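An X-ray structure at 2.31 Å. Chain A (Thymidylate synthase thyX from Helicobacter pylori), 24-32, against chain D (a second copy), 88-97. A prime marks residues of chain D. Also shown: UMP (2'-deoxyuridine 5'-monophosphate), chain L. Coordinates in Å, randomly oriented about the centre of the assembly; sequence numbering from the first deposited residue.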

# COMPACT_ATOMS: atom_id res chain seq x y z
N GLN A 24 10.07 -10.44 19.39
CA GLN A 24 8.86 -10.42 20.20
C GLN A 24 7.61 -10.58 19.31
O GLN A 24 6.66 -11.27 19.68
N ALA A 25 7.63 -9.96 18.13
CA ALA A 25 6.50 -10.06 17.20
C ALA A 25 6.32 -11.48 16.69
O ALA A 25 5.20 -11.97 16.54
N ILE A 26 7.43 -12.15 16.41
CA ILE A 26 7.37 -13.49 15.87
C ILE A 26 6.83 -14.48 16.91
O ILE A 26 6.02 -15.37 16.59
N ARG A 27 7.26 -14.30 18.15
CA ARG A 27 6.88 -15.19 19.22
C ARG A 27 5.42 -14.98 19.61
O ARG A 27 4.78 -15.90 20.11
N THR A 28 4.91 -13.78 19.37
CA THR A 28 3.52 -13.48 19.64
C THR A 28 2.58 -14.40 18.87
O THR A 28 1.52 -14.78 19.37
N CYS A 29 2.97 -14.77 17.65
CA CYS A 29 2.09 -15.55 16.78
C CYS A 29 1.80 -16.93 17.35
O CYS A 29 0.65 -17.36 17.36
N TRP A 30 2.84 -17.61 17.81
CA TRP A 30 2.70 -18.95 18.37
C TRP A 30 2.86 -18.94 19.88
O TRP A 30 2.90 -19.99 20.50
N GLN A 31 2.95 -17.75 20.46
CA GLN A 31 3.01 -17.59 21.91
C GLN A 31 4.13 -18.42 22.55
O GLN A 31 3.92 -19.09 23.56
N SER A 32 5.32 -18.36 21.96
CA SER A 32 6.45 -19.19 22.34
C SER A 32 7.49 -18.41 23.14
O SER A 32 8.69 -18.68 23.02
N LEU D 88 0.89 -6.17 11.41
CA LEU D 88 0.42 -6.92 12.57
C LEU D 88 1.02 -8.30 12.61
O LEU D 88 1.17 -8.95 11.59
N SER D 89 1.32 -8.76 13.82
CA SER D 89 1.61 -10.16 14.06
C SER D 89 0.70 -10.60 15.19
O SER D 89 0.77 -10.07 16.31
N VAL D 90 -0.18 -11.55 14.88
CA VAL D 90 -1.27 -11.90 15.74
C VAL D 90 -1.17 -13.35 16.21
O VAL D 90 -0.90 -14.27 15.42
N LYS D 91 -1.38 -13.53 17.51
CA LYS D 91 -1.58 -14.84 18.10
C LYS D 91 -2.56 -15.63 17.23
O LYS D 91 -3.68 -15.17 16.96
N SER D 92 -2.13 -16.79 16.75
CA SER D 92 -2.95 -17.62 15.88
C SER D 92 -3.79 -18.64 16.68
O SER D 92 -3.24 -19.38 17.51
N SER D 93 -5.10 -18.67 16.43
CA SER D 93 -5.97 -19.69 17.03
C SER D 93 -5.63 -21.09 16.48
O SER D 93 -5.58 -22.06 17.23
N ARG D 94 -5.35 -21.17 15.18
CA ARG D 94 -4.96 -22.43 14.54
C ARG D 94 -3.84 -23.17 15.27
O ARG D 94 -3.66 -24.38 15.09
N TYR D 95 -3.06 -22.46 16.07
CA TYR D 95 -1.88 -23.05 16.68
C TYR D 95 -1.92 -22.98 18.21
O TYR D 95 -1.34 -23.83 18.87
N THR D 96 -2.58 -21.97 18.77
CA THR D 96 -2.50 -21.78 20.22
C THR D 96 -3.76 -22.17 21.00
O THR D 96 -3.81 -21.98 22.22
N LEU D 97 -4.77 -22.72 20.33
CA LEU D 97 -5.99 -23.13 21.03
C LEU D 97 -5.70 -24.22 22.08
O LEU D 97 -6.47 -24.39 23.02

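Chain A residues from Ala25 through Gln31 lie against strand 88-90 of chain D, the turn that follows it and helix 93-96, burying 453 Å² in all. The two backbones come closest where Cys29 meets Lys91′, their CA atoms 4.0 Å apart, and the packing is organised around Cys29, Ser89′ and Trp30.

Cys29 gives up the most surface. Its CA-to-CB bond runs sideways to the strand, and the m rotamer (chi1 -64°) sets SG 3.7 Å from CB of Ser89′. Its main chain is engaged as well: Cys29 O accepts a nearly linear hydrogen bond from Ser92′ N (2.9 Å, 169°), while Cys29 CA makes a CA-H...O contact with Val90′ O at 3.5 Å. So close an approach leaves little room for side chains between the backbones, and CA of Lys91′ sits 3.4 Å from both Thr28 O and Cys29 O.

Ser89′ points toward the helix, also as an m rotamer. Its CB packs 3.4 Å from Ala25 O, and its OG, 3.9 Å from Ala25 CB, finds its hydrogen bond elsewhere in the structure. Thr28, likewise m and directed toward the strand, brings CG2 to 3.6 Å from Ser89′ O; its OG1 turns back to the helix and donates to Gln24 O at 3.0 Å, so the methyl serves the contact.

Trp30 leaves its CB sideways, but with chi1 -59° and chi2 -83° the indole reaches Tyr95′, which points toward it with chi1 -49°. The rings are near parallel (24°) but slid apart, with the centroid of the five-membered ring 4.7 Å from that of the tyrosine. The approach is tight at one corner, where Trp30 NE1 lies 2.9 Å and Trp30 CD1 3.1 Å from Tyr95′ CD2.

Beside this pair, Thr96′ (p) directs CG2 to 3.7 Å from Trp30 O, its OG1 donating to Ser92′ O at 2.8 Å. Gln31, at positive phi just past the helix, lays CG 3.8 Å from Lys91′ CG; the extended, all-t lysine then leads its end away.

The N-terminal end of the chain D helix, with its N-cap Ser92′ bonded to Cys29, also holds the nucleotide. Ser92′ donates OG to UMP OP2 at a very short 2.4 Å, Arg94′ N reaches the same oxygen at 3.2 Å, and Ser93′ N and OG bind UMP OP1 at 3.1 and 2.7 Å. Arg94′ NH1 donates to UMP O4 at 2.6 Å. Ser92′ thus uses its backbone NH for chain A and its hydroxyl for the phosphate.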

# COMPACT_ATOMS: atom_id res chain seq x y z
CB GLN A 24 8.78 -9.13 21.02
CG GLN A 24 9.88 -8.99 22.08
CD GLN A 24 9.99 -7.56 22.63
OE1 GLN A 24 9.58 -6.60 21.98
NE2 GLN A 24 10.56 -7.42 23.82
CB ALA A 25 6.69 -9.10 16.02
CB ILE A 26 8.76 -13.94 15.37
CG1 ILE A 26 9.22 -13.01 14.23
CG2 ILE A 26 8.71 -15.40 14.92
CD1 ILE A 26 10.66 -13.20 13.80
CB ARG A 27 7.83 -15.03 20.42
CG ARG A 27 9.29 -15.27 20.05
CD ARG A 27 10.10 -15.91 21.16
NE ARG A 27 10.46 -17.27 20.79
CZ ARG A 27 11.69 -17.67 20.51
NH1 ARG A 27 12.70 -16.82 20.57
NH2 ARG A 27 11.92 -18.93 20.17
CB THR A 28 3.15 -12.02 19.31
OG1 THR A 28 3.73 -11.13 20.28
CG2 THR A 28 1.65 -11.85 19.35
CB CYS A 29 2.67 -15.67 15.37
SG CYS A 29 2.83 -14.09 14.49
CB TRP A 30 3.72 -19.90 17.76
CG TRP A 30 3.61 -20.01 16.29
CD1 TRP A 30 2.75 -20.82 15.60
CD2 TRP A 30 4.37 -19.29 15.32
NE1 TRP A 30 2.93 -20.64 14.24
CE2 TRP A 30 3.92 -19.71 14.04
CE3 TRP A 30 5.39 -18.33 15.40
CZ2 TRP A 30 4.46 -19.20 12.86
CZ3 TRP A 30 5.92 -17.82 14.21
CH2 TRP A 30 5.46 -18.26 12.96
CB GLN A 31 1.65 -17.95 22.55
CG GLN A 31 0.50 -17.00 22.20
CD GLN A 31 0.62 -15.63 22.88
OE1 GLN A 31 0.75 -14.59 22.22
NE2 GLN A 31 0.56 -15.63 24.20
CB SER A 32 7.10 -19.75 21.08
OG SER A 32 7.56 -18.67 20.27
CB LEU D 88 -1.10 -7.11 12.57
CG LEU D 88 -2.09 -6.11 12.02
CD1 LEU D 88 -2.05 -6.14 10.52
CD2 LEU D 88 -3.46 -6.51 12.52
CB SER D 89 3.08 -10.37 14.42
OG SER D 89 3.92 -9.90 13.38
CB VAL D 90 -2.64 -11.70 15.03
CG1 VAL D 90 -3.79 -11.93 16.01
CG2 VAL D 90 -2.71 -10.31 14.44
CB LYS D 91 -2.14 -14.64 19.50
CG LYS D 91 -2.55 -15.89 20.25
CD LYS D 91 -3.09 -15.48 21.62
CE LYS D 91 -3.91 -16.57 22.29
NZ LYS D 91 -4.81 -15.91 23.29
CB SER D 92 -2.06 -18.38 14.91
OG SER D 92 -2.82 -19.24 14.10
CB SER D 93 -7.46 -19.35 16.84
OG SER D 93 -7.91 -19.60 15.52
CB ARG D 94 -4.53 -22.17 13.09
CG ARG D 94 -5.65 -21.68 12.18
CD ARG D 94 -5.19 -21.61 10.72
NE ARG D 94 -4.83 -22.92 10.20
CZ ARG D 94 -3.94 -23.14 9.24
NH1 ARG D 94 -3.30 -22.11 8.67
NH2 ARG D 94 -3.69 -24.38 8.83
CB TYR D 95 -0.59 -22.38 16.17
CG TYR D 95 -0.48 -22.23 14.65
CD1 TYR D 95 -0.88 -23.26 13.78
CD2 TYR D 95 0.05 -21.07 14.07
CE1 TYR D 95 -0.77 -23.12 12.39
CE2 TYR D 95 0.16 -20.92 12.69
CZ TYR D 95 -0.26 -21.95 11.85
OH TYR D 95 -0.14 -21.80 10.48
CB THR D 96 -2.10 -20.33 20.61
OG1 THR D 96 -3.15 -19.42 20.28
CG2 THR D 96 -0.80 -19.90 19.91
CB LEU D 97 -7.10 -23.58 20.06
CG LEU D 97 -7.99 -22.46 19.52
CD1 LEU D 97 -9.15 -23.05 18.71
CD2 LEU D 97 -8.51 -21.58 20.66
N1 UMP L . -3.66 -15.83 9.89
C2 UMP L . -4.00 -16.05 8.59
N3 UMP L . -3.98 -17.33 8.07
C4 UMP L . -3.62 -18.39 8.88
C5 UMP L . -3.29 -18.16 10.21
C6 UMP L . -3.32 -16.87 10.71
O2 UMP L . -4.32 -15.09 7.89
O4 UMP L . -3.60 -19.53 8.44
C1' UMP L . -3.73 -14.46 10.40
C2' UMP L . -5.21 -14.08 10.45
C3' UMP L . -5.42 -13.57 11.85
C4' UMP L . -4.26 -14.14 12.64
O3' UMP L . -5.35 -12.17 11.86
O4' UMP L . -3.23 -14.43 11.72
C5' UMP L . -4.68 -15.38 13.44
O5' UMP L . -5.63 -16.12 12.69
P UMP L . -6.17 -17.57 13.14
OP1 UMP L . -6.98 -17.35 14.40
OP2 UMP L . -5.05 -18.55 13.41
OP3 UMP L . -7.02 -18.12 12.05